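Local coordinates for protein alpha-L-rhamnosidase (Klebsiella oxytoca, PDB 4XHC) that hydrolyses terminal alpha-L-rhamnosyl residues, as a two-domain glycoside hydrolase of family GH78 that holds rhamnose in its catalytic domain, at residues L124-G129 with Q154-D159; F358-A363 with M463-L468; F504-D509 with Y526-S531. All coordinates share one frame; numbering follows the deposited sequence.

Contact 1: L124-G129 with Q154-D159; sequences LQLTFG and QDLWLD
Atom OD1 of D155 takes a hydrogen bond from NE2 of Q125 at 2.7 Å, between antiparallel strands 122-129 and 153-158 of the N-terminal beta domain, the latter at the edge of the six-stranded sheet within this chain. Q125 and D155 form a non-hydrogen-bonded pair, and their side chains run side by side, pointing the same way. OD1 lies in the plane of the Q125 amide, although the carboxylate stands at 88° to it; NE2 meets OD1 on its syn side, 24° out of the carboxylate plane. A bend at chi2 (139°) brings the amide round to D155, whose other oxygen, OD2, binds H123. Backbone bonds flank this pair: L124 N to L156 O and L126 N to Q154 O, each 2.9 Å, with the reciprocal bonds completing two hydrogen-bonded pairs. D155 and W157 lie against the second subunit. On the face opposite Q125, leucines of both strands meet and turn toward strand 106-115, where L156 rests on F109. There L126 CD1 lies 4.0 Å from L156 CD1, and L124 CD1 sits 4.1 Å from L158 CD1.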
loop_
_atom_site.group_PDB
_atom_site.type_symbol
_atom_site.label_atom_id
_atom_site.label_comp_id
_atom_site.label_asym_id
_atom_site.label_seq_id
_atom_site.Cartn_x
_atom_site.Cartn_y
_atom_site.Cartn_z
ATOM N N LEU A 124 4.698 -3.695 6.789
ATOM C CA LEU A 124 5.730 -2.673 6.825
ATOM C C LEU A 124 5.172 -1.351 6.369
ATOM O O LEU A 124 4.177 -1.306 5.665
ATOM C CB LEU A 124 6.870 -3.018 5.871
ATOM C CG LEU A 124 7.597 -4.333 6.067
ATOM C CD1 LEU A 124 8.524 -4.565 4.888
ATOM C CD2 LEU A 124 8.371 -4.330 7.373
ATOM N N GLN A 125 5.863 -0.283 6.749
ATOM C CA GLN A 125 5.583 1.055 6.262
ATOM C C GLN A 125 6.887 1.713 5.854
ATOM O O GLN A 125 7.824 1.771 6.654
ATOM C CB GLN A 125 4.932 1.880 7.364
ATOM C CG GLN A 125 4.983 3.389 7.157
ATOM C CD GLN A 125 3.702 4.047 7.543
ATOM O OE1 GLN A 125 3.623 4.774 8.542
ATOM N NE2 GLN A 125 2.671 3.781 6.762
ATOM N N LEU A 126 6.928 2.221 4.621
ATOM C CA LEU A 126 8.101 2.904 4.088
ATOM C C LEU A 126 7.818 4.379 3.884
ATOM O O LEU A 126 6.731 4.752 3.459
ATOM C CB LEU A 126 8.507 2.289 2.754
ATOM C CG LEU A 126 8.670 0.771 2.702
ATOM C CD1 LEU A 126 9.224 0.380 1.352
ATOM C CD2 LEU A 126 9.589 0.265 3.801
ATOM N N THR A 127 8.799 5.220 4.198
ATOM C CA THR A 127 8.682 6.671 4.009
ATOM C C THR A 127 9.958 7.192 3.365
ATOM O O THR A 127 11.060 6.833 3.782
ATOM C CB THR A 127 8.431 7.378 5.343
ATOM O OG1 THR A 127 7.406 6.688 6.046
ATOM C CG2 THR A 127 7.983 8.795 5.136
ATOM N N PHE A 128 9.801 8.021 2.341
ATOM C CA PHE A 128 10.919 8.491 1.537
ATOM C C PHE A 128 11.066 9.997 1.652
ATOM O O PHE A 128 10.074 10.726 1.562
ATOM C CB PHE A 128 10.659 8.179 0.076
ATOM C CG PHE A 128 10.477 6.723 -0.225
ATOM C CD1 PHE A 128 9.236 6.119 -0.064
ATOM C CD2 PHE A 128 11.533 5.967 -0.721
ATOM C CE1 PHE A 128 9.057 4.779 -0.375
ATOM C CE2 PHE A 128 11.361 4.627 -1.017
ATOM C CZ PHE A 128 10.121 4.032 -0.851
ATOM N N GLY A 129 12.296 10.476 1.792
ATOM C CA GLY A 129 12.534 11.913 1.890
ATOM C C GLY A 129 13.758 12.407 1.150
ATOM O O GLY A 129 14.786 11.741 1.132
ATOM N N GLN A 154 4.527 4.262 1.478
ATOM C CA GLN A 154 3.981 3.005 0.964
ATOM C C GLN A 154 3.871 1.953 2.050
ATOM O O GLN A 154 4.855 1.654 2.708
ATOM C CB GLN A 154 4.872 2.470 -0.167
ATOM C CG GLN A 154 4.372 1.203 -0.867
ATOM C CD GLN A 154 3.044 1.403 -1.582
ATOM O OE1 GLN A 154 2.989 1.979 -2.671
ATOM N NE2 GLN A 154 1.967 0.934 -0.970
ATOM N N ASP A 155 2.678 1.379 2.212
ATOM C CA ASP A 155 2.482 0.240 3.114
ATOM C C ASP A 155 2.546 -1.062 2.330
ATOM O O ASP A 155 2.119 -1.125 1.190
ATOM C CB ASP A 155 1.178 0.334 3.937
ATOM C CG ASP A 155 1.244 1.421 5.026
ATOM O OD1 ASP A 155 1.575 2.574 4.646
ATOM O OD2 ASP A 155 0.986 1.132 6.236
ATOM N N LEU A 156 3.103 -2.090 2.954
ATOM C CA LEU A 156 3.255 -3.405 2.346
ATOM C C LEU A 156 2.806 -4.489 3.292
ATOM O O LEU A 156 3.086 -4.427 4.484
ATOM C CB LEU A 156 4.722 -3.673 2.032
ATOM C CG LEU A 156 5.344 -2.777 0.975
ATOM C CD1 LEU A 156 6.863 -2.879 1.017
ATOM C CD2 LEU A 156 4.797 -3.168 -0.394
ATOM N N TRP A 157 2.118 -5.488 2.750
ATOM C CA TRP A 157 1.794 -6.698 3.488
ATOM C C TRP A 157 2.421 -7.882 2.765
ATOM O O TRP A 157 1.981 -8.255 1.687
ATOM C CB TRP A 157 0.273 -6.886 3.602
ATOM C CG TRP A 157 -0.396 -5.938 4.574
ATOM C CD1 TRP A 157 -0.738 -6.191 5.881
ATOM C CD2 TRP A 157 -0.781 -4.590 4.316
ATOM N NE1 TRP A 157 -1.312 -5.079 6.442
ATOM C CE2 TRP A 157 -1.345 -4.081 5.504
ATOM C CE3 TRP A 157 -0.704 -3.761 3.190
ATOM C CZ2 TRP A 157 -1.829 -2.787 5.600
ATOM C CZ3 TRP A 157 -1.186 -2.474 3.285
ATOM C CH2 TRP A 157 -1.748 -1.998 4.485
ATOM N N LEU A 158 3.441 -8.476 3.366
ATOM C CA LEU A 158 4.093 -9.648 2.796
ATOM C C LEU A 158 3.460 -10.916 3.364
ATOM O O LEU A 158 3.672 -11.238 4.531
ATOM C CB LEU A 158 5.580 -9.622 3.126
ATOM C CG LEU A 158 6.245 -8.278 2.849
ATOM C CD1 LEU A 158 7.702 -8.276 3.280
ATOM C CD2 LEU A 158 6.115 -7.952 1.376
ATOM N N ASP A 159 2.688 -11.629 2.542
ATOM C CA ASP A 159 2.083 -12.905 2.955
ATOM C C ASP A 159 3.111 -14.043 3.069
ATOM O O ASP A 159 2.920 -14.978 3.836
ATOM C CB ASP A 159 0.966 -13.337 1.982
ATOM C CG ASP A 159 -0.259 -12.405 2.007
ATOM O OD1 ASP A 159 -0.797 -12.146 3.106
ATOM O OD2 ASP A 159 -0.700 -11.950 0.917
#

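Contact 2: F358-A363 with M463-L468; sequences FIDWQA and MNTPYL. With RAM (alpha-L-rhamnopyranose), chain C.
The rhamnose pocket borrows F358 and W361 from the loop 358-363, and residues 463-468, leading into helix 466-478, hold that loop through D360 and W361 O. D360 carries the join. Its OD2 accepts the N-H of N464 (N to OD2 2.9 Å) on the syn lone pair, in a nearly straight bond (168°). Its OD1 accepts from T465 OG1 at 2.7 Å, the hydroxyl approaching from above the carboxylate plane, and takes a weak bond from W361 N as well. CD2 of L468 packs against the same carboxylate; D360 is buried, and both oxygens of its carboxylate have polar partners. T465 is the N-cap of helix 466-478: with chi1 at 59°, its OG1 also accepts from L468 N, so one hydroxyl serves the helix start and the aspartate together. In the (alpha/alpha)6 barrel expected of this six-hairpin glycosidase family, the contact thus ties an inter-helix loop to the beginning of a later helix. N464 ND2 adds a bond to W361 O at 2.8 Å, with the acceptor close to the amide plane; W361 itself centres an inverse gamma turn. At the sugar, the edge of the W361 indole offers NE1 to O2 of rhamnose at 3.2 Å, while F358 CE1 lies over the centre of the indole face. C6 of rhamnose sits over one face of the F358 ring, near its rim. At the edge of that ring F358 CE2 meets Y467 CE2 at 3.9 Å, the two ring planes inclined at 46°, and Y467 in turn stacks on W530.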
loop_
_atom_site.group_PDB
_atom_site.type_symbol
_atom_site.label_atom_id
_atom_site.label_comp_id
_atom_site.label_asym_id
_atom_site.label_seq_id
_atom_site.Cartn_x
_atom_site.Cartn_y
_atom_site.Cartn_z
ATOM N N PHE A 358 3.472 34.397 -14.103
ATOM C CA PHE A 358 4.134 33.796 -12.940
ATOM C C PHE A 358 5.193 34.673 -12.255
ATOM O O PHE A 358 4.982 35.131 -11.141
ATOM C CB PHE A 358 4.739 32.427 -13.261
ATOM C CG PHE A 358 5.537 31.877 -12.122
ATOM C CD1 PHE A 358 4.923 31.613 -10.908
ATOM C CD2 PHE A 358 6.905 31.688 -12.234
ATOM C CE1 PHE A 358 5.650 31.136 -9.837
ATOM C CE2 PHE A 358 7.641 31.212 -11.155
ATOM C CZ PHE A 358 7.011 30.935 -9.958
ATOM N N ILE A 359 6.339 34.856 -12.907
ATOM C CA ILE A 359 7.449 35.684 -12.392
ATOM C C ILE A 359 8.206 35.116 -11.187
ATOM O O ILE A 359 9.420 34.948 -11.268
ATOM C CB ILE A 359 7.005 37.116 -12.052
ATOM C CG1 ILE A 359 6.199 37.732 -13.211
ATOM C CG2 ILE A 359 8.210 37.977 -11.706
ATOM C CD1 ILE A 359 6.936 37.847 -14.528
ATOM N N ASP A 360 7.521 34.854 -10.077
ATOM C CA ASP A 360 8.156 34.275 -8.867
ATOM C C ASP A 360 7.073 33.732 -7.940
ATOM O O ASP A 360 5.896 34.027 -8.115
ATOM C CB ASP A 360 8.985 35.345 -8.138
ATOM C CG ASP A 360 9.880 34.779 -7.013
ATOM O OD1 ASP A 360 10.091 33.548 -6.933
ATOM O OD2 ASP A 360 10.404 35.585 -6.203
ATOM N N TRP A 361 7.460 32.903 -6.981
ATOM C CA TRP A 361 6.537 32.449 -5.926
ATOM C C TRP A 361 6.497 33.466 -4.784
ATOM O O TRP A 361 7.136 33.292 -3.740
ATOM C CB TRP A 361 6.922 31.062 -5.406
ATOM C CG TRP A 361 6.391 29.969 -6.255
ATOM C CD1 TRP A 361 7.107 29.040 -6.942
ATOM C CD2 TRP A 361 5.016 29.703 -6.532
ATOM N NE1 TRP A 361 6.259 28.197 -7.628
ATOM C CE2 TRP A 361 4.968 28.585 -7.393
ATOM C CE3 TRP A 361 3.816 30.300 -6.133
ATOM C CZ2 TRP A 361 3.760 28.053 -7.862
ATOM C CZ3 TRP A 361 2.625 29.783 -6.601
ATOM C CH2 TRP A 361 2.602 28.669 -7.456
ATOM N N GLN A 362 5.749 34.538 -5.013
ATOM C CA GLN A 362 5.687 35.669 -4.092
ATOM C C GLN A 362 4.270 36.245 -4.131
ATOM O O GLN A 362 3.950 37.085 -4.953
ATOM C CB GLN A 362 6.732 36.710 -4.512
ATOM C CG GLN A 362 6.699 38.025 -3.749
ATOM C CD GLN A 362 6.953 37.864 -2.280
ATOM O OE1 GLN A 362 6.051 37.548 -1.519
ATOM N NE2 GLN A 362 8.200 38.069 -1.874
ATOM N N ALA A 363 3.422 35.763 -3.243
ATOM C CA ALA A 363 2.006 36.113 -3.261
ATOM C C ALA A 363 1.725 37.620 -3.210
ATOM O O ALA A 363 0.698 38.063 -3.684
ATOM C CB ALA A 363 1.302 35.418 -2.100
ATOM N N MET A 463 13.014 38.420 -3.461
ATOM C CA MET A 463 13.035 37.236 -4.310
ATOM C C MET A 463 12.926 35.962 -3.462
ATOM O O MET A 463 13.593 35.846 -2.433
ATOM C CB MET A 463 14.348 37.182 -5.085
ATOM C CG MET A 463 14.656 38.424 -5.915
ATOM S SD MET A 463 16.228 38.296 -6.793
ATOM C CE MET A 463 17.354 38.755 -5.476
ATOM N N ASN A 464 12.101 35.012 -3.897
ATOM C CA ASN A 464 11.884 33.782 -3.141
ATOM C C ASN A 464 12.433 32.514 -3.785
ATOM O O ASN A 464 12.400 31.463 -3.159
ATOM C CB ASN A 464 10.390 33.573 -2.899
ATOM C CG ASN A 464 9.857 34.389 -1.738
ATOM O OD1 ASN A 464 10.610 34.969 -0.951
ATOM N ND2 ASN A 464 8.537 34.445 -1.632
ATOM N N THR A 465 12.933 32.584 -5.014
ATOM C CA THR A 465 13.372 31.370 -5.705
ATOM C C THR A 465 14.707 31.546 -6.426
ATOM O O THR A 465 15.046 32.643 -6.859
ATOM C CB THR A 465 12.325 30.904 -6.735
ATOM O OG1 THR A 465 12.099 31.939 -7.700
ATOM C CG2 THR A 465 11.021 30.570 -6.046
ATOM N N PRO A 466 15.479 30.462 -6.557
ATOM C CA PRO A 466 16.645 30.564 -7.410
ATOM C C PRO A 466 16.277 30.836 -8.876
ATOM O O PRO A 466 17.126 31.274 -9.645
ATOM C CB PRO A 466 17.315 29.199 -7.254
ATOM C CG PRO A 466 16.813 28.664 -5.968
ATOM C CD PRO A 466 15.412 29.162 -5.877
ATOM N N TYR A 467 15.030 30.573 -9.259
ATOM C CA TYR A 467 14.528 30.940 -10.594
ATOM C C TYR A 467 14.659 32.448 -10.846
ATOM O O TYR A 467 15.213 32.868 -11.859
ATOM C CB TYR A 467 13.060 30.507 -10.735
ATOM C CG TYR A 467 12.386 30.905 -12.024
ATOM C CD1 TYR A 467 12.683 30.258 -13.207
ATOM C CD2 TYR A 467 11.427 31.903 -12.049
ATOM C CE1 TYR A 467 12.067 30.601 -14.399
ATOM C CE2 TYR A 467 10.801 32.259 -13.231
ATOM C CZ TYR A 467 11.127 31.603 -14.413
ATOM O OH TYR A 467 10.510 31.937 -15.607
ATOM N N LEU A 468 14.147 33.256 -9.923
ATOM C CA LEU A 468 14.227 34.702 -10.072
ATOM C C LEU A 468 15.649 35.189 -9.864
ATOM O O LEU A 468 16.078 36.151 -10.488
ATOM C CB LEU A 468 13.282 35.421 -9.115
ATOM C CG LEU A 468 13.214 36.938 -9.277
ATOM C CD1 LEU A 468 12.958 37.312 -10.724
ATOM C CD2 LEU A 468 12.124 37.514 -8.392
HETATM C C1 RAM C . 5.250 25.340 -9.649
HETATM C C2 RAM C . 6.647 24.782 -9.839
HETATM C C3 RAM C . 7.103 24.957 -11.275
HETATM C C4 RAM C . 6.697 26.336 -11.765
HETATM C C5 RAM C . 5.181 26.394 -11.854
HETATM C C6 RAM C . 4.619 27.769 -11.590
HETATM O O1 RAM C . 4.547 24.472 -8.851
HETATM O O2 RAM C . 7.499 25.533 -8.990
HETATM O O3 RAM C . 8.520 24.805 -11.379
HETATM O O4 RAM C . 7.241 26.586 -13.048
HETATM O O5 RAM C . 4.589 25.485 -10.901
#

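Contact 3: F504-D509 with Y526-S531; sequences FWEIFD and YCHAWS. With RAM (alpha-L-rhamnopyranose), chain C.
E506 runs alongside H528, both side chains pointing the same way into the rhamnose pocket of the catalytic domain. Its CB lies 3.5 Å from CG of H528. CG, set anti to the backbone N (chi1 -179°), comes over the centre of the imidazole face in a CH-pi contact, 3.5 Å from the ring centroid. The extended chain then carries the carboxylate past the ring, stacked at 26° to it, with CD 3.9 Å from H528 CE1. At the tip OE2 accepts from O2 of rhamnose at 2.6 Å and from Y518 OH, while OE1 is held by a salt bridge to R241 and by S525 N. The backbone is tied in too: W530 NE1, in its own ring plane, meets a lone pair of E506 O at 3.2 Å, S531 OG donates to W505 O, and H528 N bonds to F504 O. Further out, Y526 turns its edge to the face of W505, a T-shaped pair. H528 NE2 gives its N-H to rhamnose O3 at 3.1 Å, and S525 engages ND1. Neighbouring hydroxyls O2 and O3 thus meet an acceptor and a donor on adjacent side chains, an arrangement consistent with recognition of the sugar by its hydroxyl pattern.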
loop_
_atom_site.group_PDB
_atom_site.type_symbol
_atom_site.label_atom_id
_atom_site.label_comp_id
_atom_site.label_asym_id
_atom_site.label_seq_id
_atom_site.Cartn_x
_atom_site.Cartn_y
_atom_site.Cartn_z
ATOM N N PHE A 504 20.072 21.405 -5.862
ATOM C CA PHE A 504 19.526 22.724 -5.548
ATOM C C PHE A 504 17.994 22.735 -5.461
ATOM O O PHE A 504 17.302 21.970 -6.141
ATOM C CB PHE A 504 20.053 23.794 -6.510
ATOM C CG PHE A 504 21.501 24.119 -6.299
ATOM C CD1 PHE A 504 21.976 24.426 -5.032
ATOM C CD2 PHE A 504 22.396 24.094 -7.349
ATOM C CE1 PHE A 504 23.314 24.707 -4.820
ATOM C CE2 PHE A 504 23.734 24.376 -7.144
ATOM C CZ PHE A 504 24.193 24.682 -5.876
ATOM N N TRP A 505 17.485 23.638 -4.626
ATOM C CA TRP A 505 16.097 23.597 -4.181
ATOM C C TRP A 505 15.174 24.426 -5.062
ATOM O O TRP A 505 15.594 25.417 -5.650
ATOM C CB TRP A 505 15.997 24.096 -2.734
ATOM C CG TRP A 505 16.934 23.408 -1.765
ATOM C CD1 TRP A 505 17.544 22.197 -1.922
ATOM C CD2 TRP A 505 17.344 23.896 -0.484
ATOM N NE1 TRP A 505 18.315 21.909 -0.821
ATOM C CE2 TRP A 505 18.211 22.937 0.074
ATOM C CE3 TRP A 505 17.066 25.057 0.240
ATOM C CZ2 TRP A 505 18.803 23.105 1.323
ATOM C CZ3 TRP A 505 17.653 25.223 1.479
ATOM C CH2 TRP A 505 18.512 24.254 2.009
ATOM N N GLU A 506 13.911 24.020 -5.126
ATOM C CA GLU A 506 12.877 24.799 -5.796
ATOM C C GLU A 506 12.701 26.198 -5.159
ATOM O O GLU A 506 12.648 27.210 -5.866
ATOM C CB GLU A 506 11.560 24.044 -5.729
ATOM C CG GLU A 506 10.384 24.729 -6.416
ATOM C CD GLU A 506 9.053 24.092 -6.071
ATOM O OE1 GLU A 506 9.003 23.390 -5.034
ATOM O OE2 GLU A 506 8.062 24.259 -6.827
ATOM N N ILE A 507 12.615 26.228 -3.832
ATOM C CA ILE A 507 12.347 27.445 -3.067
ATOM C C ILE A 507 13.529 27.770 -2.153
ATOM O O ILE A 507 14.025 26.887 -1.465
ATOM C CB ILE A 507 11.108 27.237 -2.150
ATOM C CG1 ILE A 507 9.892 26.739 -2.948
ATOM C CG2 ILE A 507 10.778 28.499 -1.370
ATOM C CD1 ILE A 507 9.447 27.648 -4.071
ATOM N N PHE A 508 13.977 29.025 -2.130
ATOM C CA PHE A 508 15.001 29.455 -1.158
ATOM C C PHE A 508 15.074 30.979 -0.924
ATOM O O PHE A 508 15.551 31.746 -1.773
ATOM C CB PHE A 508 16.390 28.897 -1.536
ATOM C CG PHE A 508 17.467 29.185 -0.513
ATOM C CD1 PHE A 508 17.238 28.988 0.848
ATOM C CD2 PHE A 508 18.715 29.642 -0.913
ATOM C CE1 PHE A 508 18.222 29.260 1.782
ATOM C CE2 PHE A 508 19.703 29.917 0.021
ATOM C CZ PHE A 508 19.457 29.724 1.369
ATOM N N ASP A 509 14.571 31.402 0.231
ATOM C CA ASP A 509 14.725 32.770 0.729
ATOM C C ASP A 509 15.646 32.679 1.952
ATOM O O ASP A 509 15.226 32.175 2.991
ATOM C CB ASP A 509 13.353 33.342 1.119
ATOM C CG ASP A 509 13.438 34.708 1.795
ATOM O OD1 ASP A 509 14.529 35.327 1.819
ATOM O OD2 ASP A 509 12.388 35.161 2.305
ATOM N N TYR A 526 13.265 19.561 -3.525
ATOM C CA TYR A 526 14.662 19.808 -3.130
ATOM C C TYR A 526 15.648 19.399 -4.218
ATOM O O TYR A 526 16.857 19.342 -4.001
ATOM C CB TYR A 526 14.968 19.124 -1.787
ATOM C CG TYR A 526 14.194 19.783 -0.692
ATOM C CD1 TYR A 526 14.671 20.925 -0.073
ATOM C CD2 TYR A 526 12.937 19.325 -0.337
ATOM C CE1 TYR A 526 13.929 21.573 0.905
ATOM C CE2 TYR A 526 12.198 19.954 0.647
ATOM C CZ TYR A 526 12.696 21.078 1.262
ATOM O OH TYR A 526 11.949 21.694 2.230
ATOM N N CYS A 527 15.108 19.158 -5.404
ATOM C CA CYS A 527 15.911 18.961 -6.602
ATOM C C CYS A 527 15.110 19.560 -7.737
ATOM O O CYS A 527 14.241 18.891 -8.296
ATOM C CB CYS A 527 16.166 17.473 -6.844
ATOM S SG CYS A 527 17.045 17.113 -8.371
ATOM N N HIS A 528 15.372 20.829 -8.042
ATOM C CA HIS A 528 14.585 21.562 -9.027
ATOM C C HIS A 528 15.545 22.207 -9.990
ATOM O O HIS A 528 16.357 23.040 -9.597
ATOM C CB HIS A 528 13.716 22.625 -8.345
ATOM C CG HIS A 528 12.293 22.627 -8.801
ATOM N ND1 HIS A 528 11.410 21.624 -8.476
ATOM C CD2 HIS A 528 11.592 23.520 -9.536
ATOM C CE1 HIS A 528 10.229 21.889 -9.002
ATOM N NE2 HIS A 528 10.311 23.034 -9.649
ATOM N N ALA A 529 15.439 21.827 -11.256
ATOM C CA ALA A 529 16.454 22.176 -12.250
ATOM C C ALA A 529 16.433 23.644 -12.686
ATOM O O ALA A 529 17.387 24.116 -13.298
ATOM C CB ALA A 529 16.350 21.254 -13.458
ATOM N N TRP A 530 15.369 24.370 -12.366
ATOM C CA TRP A 530 15.370 25.800 -12.616
ATOM C C TRP A 530 16.341 26.505 -11.670
ATOM O O TRP A 530 16.596 27.696 -11.818
ATOM C CB TRP A 530 13.944 26.393 -12.578
ATOM C CG TRP A 530 13.295 26.644 -11.243
ATOM C CD1 TRP A 530 13.839 26.483 -10.005
ATOM C CD2 TRP A 530 11.975 27.163 -11.029
ATOM N NE1 TRP A 530 12.931 26.840 -9.029
ATOM C CE2 TRP A 530 11.783 27.269 -9.636
ATOM C CE3 TRP A 530 10.937 27.549 -11.881
ATOM C CZ2 TRP A 530 10.601 27.736 -9.077
ATOM C CZ3 TRP A 530 9.763 28.009 -11.327
ATOM C CH2 TRP A 530 9.603 28.098 -9.937
ATOM N N SER A 531 16.892 25.755 -10.712
ATOM C CA SER A 531 17.894 26.282 -9.780
ATOM C C SER A 531 19.334 25.855 -10.080
ATOM O O SER A 531 20.215 26.107 -9.267
ATOM C CB SER A 531 17.563 25.841 -8.356
ATOM O OG SER A 531 16.235 26.185 -8.017
HETATM C C1 RAM C . 5.250 25.340 -9.649
HETATM C C2 RAM C . 6.647 24.782 -9.839
HETATM C C3 RAM C . 7.103 24.957 -11.275
HETATM C C4 RAM C . 6.697 26.336 -11.765
HETATM C C5 RAM C . 5.181 26.394 -11.854
HETATM C C6 RAM C . 4.619 27.769 -11.590
HETATM O O1 RAM C . 4.547 24.472 -8.851
HETATM O O2 RAM C . 7.499 25.533 -8.990
HETATM O O3 RAM C . 8.520 24.805 -11.379
HETATM O O4 RAM C . 7.241 26.586 -13.048
HETATM O O5 RAM C . 4.589 25.485 -10.901
#

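How the contacts relate
From the N terminus, contact 1 comes first, closing a 24-residue excursion between neighbouring strands of the beta domain. Contact 2 follows in the helical domain and closes a far longer path, 99 residues, mostly helix, between an inter-helix loop and the start of helix 466-478. Contact 3 then closes a short helix-free loop ahead of helix 534-540. The three are in series, none nested or crossing. Contacts 2 and 3 join into one wall of the rhamnose site: N464 O lies 3.1 Å from F508 N, probably hydrogen-bonded, and P466 packs on E506 and S531. Contact 1 is remote from contact 2, its centre about 36 Å away, but comes within about 7 Å of contact 3 at nearest atoms.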